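Local coordinates for protein arsenate Reductase (Corynebacterium glutamicum, PDB 3T38) that probably reduces arsenate to arsenite in a thioredoxin-dependent reaction, and has a low molecular weight tyrosine phosphatase fold, at residues P82-I87 / S154-T159; L146-I151 / P167-K172. All coordinates share one frame; numbering follows the deposited sequence.

Overall arrangement
From the N terminus, three helices (10-24, 31-49 and 55-73) precede strand 83-88. Contact 1 pairs that strand with strand 156-159. It closes a loop of 66 residues, which holds strand 111-116 and helices 94-106, 125-133 and 148-153. Contact 2 joins the first part of helix 148-153 to the loop 167-172, which leads into the last strand, 173-176. It closes a shorter loop of 15 residues that includes strand 156-159. The segments alternate along the chain, so the two contacts cross. They touch where Leu146 packs on Leu85 and Ile87, and where Lys172 reaches the carbonyl of Ser154. Contact 1 builds the middle of the sheet; contact 2 packs a helix and a loop beside it.

Contact 1 of 2, residues P82-I87 / S154-T159; sequences PQVLFI and SDYVIT
Phe86 and Ile158 lie side by side and point the same way, with Phe86 CD2 3.6 Å from Ile158 CB. On the same face, Val84 CG1, anti to its backbone N (chi1 179°), meets Ile158 CD1 at 3.7 Å. The Tyr156 side chain crosses Val84 beside them. On the other face Ile87 CD1 touches Val157 CG1 at 3.8 Å, and Leu85 CB lies 3.2 Å from Ser154 OG. The backbones run parallel and carry these side chains in matched pairs, Val84 with Tyr156 through Ile87 with Thr159. Leu85 bonds both ways, from its N to Tyr156 O and from Ile158 N to its O (2.7 Å). At the start of the pair, Gln83 O accepts from both Asp155 N and Tyr156 N. Asp155 OD2 takes Gln83 N on its anti lone pair at 3.0 Å, so a carboxylate extends the ladder. One water links Ser154 OG to Val84 O, the latter weakly; Ser154 OG also bonds to Val150 O. Helices 94-106 and 190-211 cover the face of Val84 and Phe86. This is the central parallel pairing of the four-stranded sheet, order 2-1-3-4, of the low molecular weight tyrosine phosphatase fold.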
ATOM      1  N   PRO A  82     -25.221   5.568  -0.346  1.00 37.05           N
ATOM      2  CA  PRO A  82     -24.267   5.586   0.782  1.00 34.61           C
ATOM      3  C   PRO A  82     -23.130   4.614   0.589  1.00 31.81           C
ATOM      4  O   PRO A  82     -23.332   3.526   0.070  1.00 31.12           O
ATOM      5  CB  PRO A  82     -25.113   5.131   1.982  1.00 35.11           C
ATOM      6  CG  PRO A  82     -26.541   5.547   1.592  1.00 37.52           C
ATOM      7  CD  PRO A  82     -26.619   5.385   0.090  1.00 38.66           C
ATOM      8  N   GLN A  83     -21.954   5.020   1.025  1.00 29.83           N
ATOM      9  CA  GLN A  83     -20.708   4.294   0.852  1.00 27.66           C
ATOM     10  C   GLN A  83     -20.190   3.959   2.244  1.00 27.63           C
ATOM     11  O   GLN A  83     -19.981   4.837   3.072  1.00 28.74           O
ATOM     12  CB  GLN A  83     -19.730   5.187   0.146  1.00 25.87           C
ATOM     13  CG  GLN A  83     -20.324   5.981  -1.130  1.00 28.88           C
ATOM     14  CD  GLN A  83     -20.163   5.170  -2.426  1.00 26.17           C
ATOM     15  OE1 GLN A  83     -19.071   4.681  -2.729  1.00 27.22           O
ATOM     16  NE2 GLN A  83     -21.230   5.004  -3.163  1.00 25.98           N
ATOM     17  N   VAL A  84     -19.980   2.681   2.529  1.00 28.41           N
ATOM     18  CA  VAL A  84     -19.556   2.257   3.869  1.00 25.32           C
ATOM     19  C   VAL A  84     -18.256   1.478   3.784  1.00 26.87           C
ATOM     20  O   VAL A  84     -18.051   0.697   2.829  1.00 26.95           O
ATOM     21  CB  VAL A  84     -20.627   1.388   4.468  1.00 27.34           C
ATOM     22  CG1 VAL A  84     -20.241   0.884   5.854  1.00 20.59           C
ATOM     23  CG2 VAL A  84     -21.991   2.137   4.478  1.00 24.99           C
ATOM     24  N   LEU A  85     -17.360   1.703   4.764  1.00 26.07           N
ATOM     25  CA  LEU A  85     -16.106   1.051   4.809  1.00 24.02           C
ATOM     26  C   LEU A  85     -15.879   0.385   6.187  1.00 25.68           C
ATOM     27  O   LEU A  85     -16.013   1.045   7.225  1.00 25.42           O
ATOM     28  CB  LEU A  85     -15.000   2.076   4.532  1.00 23.59           C
ATOM     29  CG  LEU A  85     -13.584   1.505   4.801  1.00 23.20           C
ATOM     30  CD1 LEU A  85     -13.100   0.498   3.753  1.00 17.61           C
ATOM     31  CD2 LEU A  85     -12.538   2.544   4.999  1.00 24.24           C
ATOM     32  N   PHE A  86     -15.493  -0.899   6.193  1.00 25.05           N
ATOM     33  CA  PHE A  86     -15.096  -1.600   7.439  1.00 25.67           C
ATOM     34  C   PHE A  86     -13.594  -1.862   7.404  1.00 25.26           C
ATOM     35  O   PHE A  86     -13.061  -2.199   6.341  1.00 25.89           O
ATOM     36  CB  PHE A  86     -15.858  -2.925   7.634  1.00 24.95           C
ATOM     37  CG  PHE A  86     -17.351  -2.744   7.674  1.00 25.95           C
ATOM     38  CD1 PHE A  86     -18.110  -2.747   6.470  1.00 25.20           C
ATOM     39  CD2 PHE A  86     -18.003  -2.482   8.888  1.00 22.59           C
ATOM     40  CE1 PHE A  86     -19.523  -2.552   6.506  1.00 26.76           C
ATOM     41  CE2 PHE A  86     -19.428  -2.289   8.933  1.00 24.25           C
ATOM     42  CZ  PHE A  86     -20.171  -2.301   7.757  1.00 25.74           C
ATOM     43  N   ILE A  87     -12.936  -1.733   8.563  1.00 24.34           N
ATOM     44  CA  ILE A  87     -11.480  -1.798   8.648  1.00 22.22           C
ATOM     45  C   ILE A  87     -11.147  -2.625   9.886  1.00 22.91           C
ATOM     46  O   ILE A  87     -11.649  -2.288  10.933  1.00 23.30           O
ATOM     47  CB  ILE A  87     -10.853  -0.347   8.839  1.00 21.88           C
ATOM     48  CG1 ILE A  87     -11.255   0.586   7.667  1.00 17.68           C
ATOM     49  CG2 ILE A  87      -9.287  -0.407   8.906  1.00 20.11           C
ATOM     50  CD1 ILE A  87     -10.769   1.953   7.817  1.00 17.23           C
ATOM     51  N   SER A 154     -16.013   7.280   1.478  1.00 25.15           N
ATOM     52  CA  SER A 154     -16.928   6.648   2.390  1.00 25.59           C
ATOM     53  C   SER A 154     -17.810   7.692   3.146  1.00 27.38           C
ATOM     54  O   SER A 154     -17.326   8.774   3.498  1.00 28.85           O
ATOM     55  CB  SER A 154     -16.136   5.763   3.361  1.00 24.17           C
ATOM     56  OG  SER A 154     -15.582   4.652   2.670  1.00 26.23           O
ATOM     57  N   ASP A 155     -19.092   7.391   3.341  1.00 27.67           N
ATOM     58  CA  ASP A 155     -19.971   8.187   4.251  1.00 29.48           C
ATOM     59  C   ASP A 155     -19.902   7.642   5.699  1.00 28.51           C
ATOM     60  O   ASP A 155     -20.146   8.364   6.630  1.00 29.78           O
ATOM     61  CB  ASP A 155     -21.432   8.180   3.778  1.00 29.61           C
ATOM     62  CG  ASP A 155     -21.595   8.727   2.373  1.00 34.41           C
ATOM     63  OD1 ASP A 155     -21.495   9.958   2.202  1.00 39.73           O
ATOM     64  OD2 ASP A 155     -21.783   7.944   1.413  1.00 35.03           O
ATOM     65  N   TYR A 156     -19.592   6.353   5.862  1.00 27.07           N
ATOM     66  CA  TYR A 156     -19.447   5.696   7.171  1.00 27.08           C
ATOM     67  C   TYR A 156     -18.122   4.949   7.167  1.00 26.63           C
ATOM     68  O   TYR A 156     -17.837   4.220   6.214  1.00 24.95           O
ATOM     69  CB  TYR A 156     -20.553   4.648   7.399  1.00 26.35           C
ATOM     70  CG  TYR A 156     -21.935   5.214   7.565  1.00 27.64           C
ATOM     71  CD1 TYR A 156     -22.649   5.658   6.449  1.00 27.14           C
ATOM     72  CD2 TYR A 156     -22.517   5.357   8.848  1.00 24.60           C
ATOM     73  CE1 TYR A 156     -23.919   6.221   6.568  1.00 29.65           C
ATOM     74  CE2 TYR A 156     -23.840   5.926   8.999  1.00 28.93           C
ATOM     75  CZ  TYR A 156     -24.519   6.366   7.837  1.00 31.63           C
ATOM     76  OH  TYR A 156     -25.787   6.913   7.906  1.00 34.14           O
ATOM     77  N   VAL A 157     -17.320   5.091   8.222  1.00 28.32           N
ATOM     78  CA  VAL A 157     -16.066   4.352   8.298  1.00 28.46           C
ATOM     79  C   VAL A 157     -16.108   3.652   9.618  1.00 29.26           C
ATOM     80  O   VAL A 157     -16.193   4.319  10.648  1.00 30.21           O
ATOM     81  CB  VAL A 157     -14.806   5.299   8.281  1.00 29.80           C
ATOM     82  CG1 VAL A 157     -13.525   4.510   8.593  1.00 28.99           C
ATOM     83  CG2 VAL A 157     -14.672   6.113   6.957  1.00 28.52           C
ATOM     84  N   ILE A 158     -16.066   2.318   9.598  1.00 29.18           N
ATOM     85  CA  ILE A 158     -16.231   1.521  10.831  1.00 28.95           C
ATOM     86  C   ILE A 158     -14.970   0.763  11.094  1.00 29.28           C
ATOM     87  O   ILE A 158     -14.552  -0.052  10.327  1.00 29.93           O
ATOM     88  CB  ILE A 158     -17.459   0.532  10.820  1.00 28.19           C
ATOM     89  CG1 ILE A 158     -18.791   1.279  10.678  1.00 30.21           C
ATOM     90  CG2 ILE A 158     -17.562  -0.268  12.095  1.00 25.47           C
ATOM     91  CD1 ILE A 158     -19.122   1.675   9.267  1.00 27.76           C
ATOM     92  N   THR A 159     -14.449   1.013  12.256  1.00 30.88           N
ATOM     93  CA  THR A 159     -13.195   0.538  12.759  1.00 33.20           C
ATOM     94  C   THR A 159     -13.394  -0.670  13.687  1.00 32.92           C
ATOM     95  O   THR A 159     -14.293  -0.664  14.508  1.00 32.42           O
ATOM     96  CB  THR A 159     -12.560   1.768  13.505  1.00 34.15           C
ATOM     97  OG1 THR A 159     -11.537   2.295  12.636  1.00 37.39           O
ATOM     98  CG2 THR A 159     -12.055   1.453  14.848  1.00 36.49           C
TER
HETATM   99  O   HOH W   1     -16.669   2.727   1.333  1.00 18.45           O

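Contact 2 of 2, residues L146-I151 / P167-K172; sequences LTDDVI and PMYPGK
Tyr169 reaches Asp148 with its hydroxyl and lays its ring edge against Ile151. Tyr169 OH donates to Asp148 OD1 at 2.6 Å, a short bond that uses the syn lone pair. OD1 lies near the ring plane, while the carboxylate is turned 61° from the ring. The other oxygen, OD2, forms salt bridges with Arg152 and with Arg36 of the second subunit, whose Phe39 packs on Asp148 and Tyr169 and whose Val43 packs on Pro167. The carboxylate thus has three polar partners, and the two arginines would be expected to stabilise its negative charge.

The close apolar packing centres on Ile151. Its two branches divide the work: CG2 meets Tyr169 CD2 at the ring edge at 3.7 Å, and CD1 meets Pro167 CD, also at 3.7 Å. Both neighbours cross the isoleucine at about a right angle.

Across the contact Lys172 adds only a weak bond, NZ to Ile151 O at 3.3 Å, and its chain bends at chi4 (-63°). The ammonium is held mainly by the carbonyls of Arg152 and Ser154. The solvent side lies between Tyr169 and Lys172, where the loop runs through exposed Pro170 and Gly171.

The arrangement belongs to the subunit interface of this low molecular weight tyrosine phosphatase fold. There Glu40 of the second subunit bonds the backbone N of Asp148 and Asp149 at the start of helix 148-153. Arg36 and Glu40 are also residues of the dithiane-diol pocket, and a bound ligand lies about 8 Å from the Asp148 side chain.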
ATOM      1  N   LEU A 146      -5.818  -1.039   3.488  1.00 21.08           N
ATOM      2  CA  LEU A 146      -6.435   0.281   3.532  1.00 22.04           C
ATOM      3  C   LEU A 146      -5.774   1.283   2.589  1.00 22.72           C
ATOM      4  O   LEU A 146      -4.563   1.412   2.560  1.00 23.42           O
ATOM      5  CB  LEU A 146      -6.346   0.822   4.956  1.00 22.31           C
ATOM      6  CG  LEU A 146      -7.147   2.086   5.215  1.00 25.07           C
ATOM      7  CD1 LEU A 146      -8.698   1.863   4.856  1.00 18.88           C
ATOM      8  CD2 LEU A 146      -6.846   2.396   6.721  1.00 25.52           C
ATOM      9  N   THR A 147      -6.568   2.013   1.852  1.00 22.79           N
ATOM     10  CA  THR A 147      -6.024   3.048   0.951  1.00 21.99           C
ATOM     11  C   THR A 147      -6.889   4.307   1.155  1.00 23.81           C
ATOM     12  O   THR A 147      -7.986   4.250   1.682  1.00 23.99           O
ATOM     13  CB  THR A 147      -6.080   2.624  -0.515  1.00 22.98           C
ATOM     14  OG1 THR A 147      -7.433   2.296  -0.852  1.00 22.57           O
ATOM     15  CG2 THR A 147      -5.113   1.396  -0.843  1.00 15.12           C
ATOM     16  N   ASP A 148      -6.349   5.444   0.798  1.00 25.40           N
ATOM     17  CA  ASP A 148      -6.967   6.719   1.107  1.00 27.18           C
ATOM     18  C   ASP A 148      -8.186   6.937   0.240  1.00 26.62           C
ATOM     19  O   ASP A 148      -9.172   7.454   0.723  1.00 26.98           O
ATOM     20  CB  ASP A 148      -5.960   7.866   0.819  1.00 29.10           C
ATOM     21  CG  ASP A 148      -6.437   9.209   1.345  1.00 30.79           C
ATOM     22  OD1 ASP A 148      -6.506   9.354   2.592  1.00 29.18           O
ATOM     23  OD2 ASP A 148      -6.686  10.098   0.514  1.00 26.61           O
ATOM     24  N   ASP A 149      -8.142   6.544  -1.038  1.00 26.80           N
ATOM     25  CA  ASP A 149      -9.283   6.826  -1.919  1.00 27.20           C
ATOM     26  C   ASP A 149     -10.594   6.287  -1.296  1.00 27.39           C
ATOM     27  O   ASP A 149     -11.606   6.970  -1.314  1.00 29.41           O
ATOM     28  CB  ASP A 149      -9.097   6.236  -3.314  1.00 27.04           C
ATOM     29  CG  ASP A 149      -8.379   4.910  -3.290  1.00 27.98           C
ATOM     30  OD1 ASP A 149      -8.562   4.060  -2.338  1.00 23.28           O
ATOM     31  OD2 ASP A 149      -7.525   4.752  -4.168  1.00 26.07           O
ATOM     32  N   VAL A 150     -10.569   5.079  -0.728  1.00 25.57           N
ATOM     33  CA  VAL A 150     -11.801   4.492  -0.186  1.00 24.15           C
ATOM     34  C   VAL A 150     -12.287   5.115   1.113  1.00 24.00           C
ATOM     35  O   VAL A 150     -13.484   5.044   1.394  1.00 23.46           O
ATOM     36  CB  VAL A 150     -11.783   2.933  -0.111  1.00 23.05           C
ATOM     37  CG1 VAL A 150     -11.396   2.392  -1.526  1.00 22.49           C
ATOM     38  CG2 VAL A 150     -10.811   2.432   0.956  1.00 17.69           C
ATOM     39  N   ILE A 151     -11.379   5.746   1.864  1.00 23.70           N
ATOM     40  CA  ILE A 151     -11.771   6.486   3.004  1.00 25.05           C
ATOM     41  C   ILE A 151     -12.484   7.732   2.536  1.00 26.99           C
ATOM     42  O   ILE A 151     -13.573   8.037   3.008  1.00 28.97           O
ATOM     43  CB  ILE A 151     -10.584   6.840   3.920  1.00 26.59           C
ATOM     44  CG1 ILE A 151      -9.887   5.565   4.477  1.00 21.46           C
ATOM     45  CG2 ILE A 151     -11.080   7.707   5.104  1.00 24.96           C
ATOM     46  CD1 ILE A 151      -8.396   5.888   5.031  1.00 21.81           C
ATOM     47  N   PRO A 167      -6.950   8.041   8.566  1.00 37.49           N
ATOM     48  CA  PRO A 167      -7.099   9.500   8.735  1.00 39.99           C
ATOM     49  C   PRO A 167      -8.547   9.920   8.958  1.00 40.85           C
ATOM     50  O   PRO A 167      -9.483   9.301   8.437  1.00 39.95           O
ATOM     51  CB  PRO A 167      -6.536  10.099   7.417  1.00 40.15           C
ATOM     52  CG  PRO A 167      -6.417   8.933   6.448  1.00 37.54           C
ATOM     53  CD  PRO A 167      -6.132   7.724   7.388  1.00 37.04           C
HETATM   54  N   MSE A 168      -8.702  10.972   9.728  1.00 43.09           N
HETATM   55  CA  MSE A 168      -9.988  11.452  10.181  1.00 45.91           C
HETATM   56  C   MSE A 168     -10.576  12.588   9.317  1.00 45.21           C
HETATM   57  O   MSE A 168     -10.478  13.727   9.702  1.00 47.01           O
HETATM   58  CB  MSE A 168      -9.781  11.967  11.598  1.00 49.44           C
HETATM   59  CG  MSE A 168     -10.835  11.515  12.547  1.00 59.57           C
HETATM   60 SE   MSE A 168     -10.947   9.564  12.725  1.00 78.20          SE
HETATM   61  CE  MSE A 168     -10.125   9.441  14.531  1.00 73.64           C
ATOM     62  N   TYR A 169     -11.205  12.278   8.179  1.00 42.79           N
ATOM     63  CA  TYR A 169     -11.794  13.322   7.312  1.00 42.69           C
ATOM     64  C   TYR A 169     -13.148  13.816   7.814  1.00 42.74           C
ATOM     65  O   TYR A 169     -13.977  13.011   8.239  1.00 41.07           O
ATOM     66  CB  TYR A 169     -11.944  12.851   5.841  1.00 41.21           C
ATOM     67  CG  TYR A 169     -10.647  12.564   5.119  1.00 38.15           C
ATOM     68  CD1 TYR A 169      -9.837  13.600   4.672  1.00 39.16           C
ATOM     69  CD2 TYR A 169     -10.215  11.268   4.922  1.00 36.64           C
ATOM     70  CE1 TYR A 169      -8.640  13.349   4.026  1.00 39.54           C
ATOM     71  CE2 TYR A 169      -9.011  10.995   4.261  1.00 34.11           C
ATOM     72  CZ  TYR A 169      -8.229  12.037   3.819  1.00 36.13           C
ATOM     73  OH  TYR A 169      -7.035  11.785   3.181  1.00 37.15           O
ATOM     74  N   PRO A 170     -13.388  15.143   7.738  1.00 44.81           N
ATOM     75  CA  PRO A 170     -14.749  15.685   7.995  1.00 45.85           C
ATOM     76  C   PRO A 170     -15.753  15.256   6.931  1.00 44.31           C
ATOM     77  O   PRO A 170     -15.350  14.926   5.801  1.00 43.84           O
ATOM     78  CB  PRO A 170     -14.561  17.208   7.946  1.00 47.52           C
ATOM     79  CG  PRO A 170     -13.299  17.416   7.249  1.00 49.51           C
ATOM     80  CD  PRO A 170     -12.411  16.219   7.486  1.00 46.42           C
ATOM     81  N   GLY A 171     -17.036  15.287   7.282  1.00 43.66           N
ATOM     82  CA  GLY A 171     -18.123  14.995   6.342  1.00 42.54           C
ATOM     83  C   GLY A 171     -18.547  13.541   6.427  1.00 40.48           C
ATOM     84  O   GLY A 171     -19.223  13.038   5.525  1.00 40.85           O
ATOM     85  N   LYS A 172     -18.155  12.855   7.510  1.00 38.96           N
ATOM     86  CA  LYS A 172     -18.272  11.416   7.605  1.00 36.20           C
ATOM     87  C   LYS A 172     -18.624  10.919   9.016  1.00 36.94           C
ATOM     88  O   LYS A 172     -18.191  11.509  10.005  1.00 36.76           O
ATOM     89  CB  LYS A 172     -16.932  10.764   7.219  1.00 34.46           C
ATOM     90  CG  LYS A 172     -16.408  11.082   5.841  1.00 34.28           C
ATOM     91  CD  LYS A 172     -15.094  10.340   5.513  1.00 29.98           C
ATOM     92  CE  LYS A 172     -14.467  11.008   4.229  1.00 29.62           C
ATOM     93  NZ  LYS A 172     -15.414  10.798   3.133  1.00 28.78           N
TER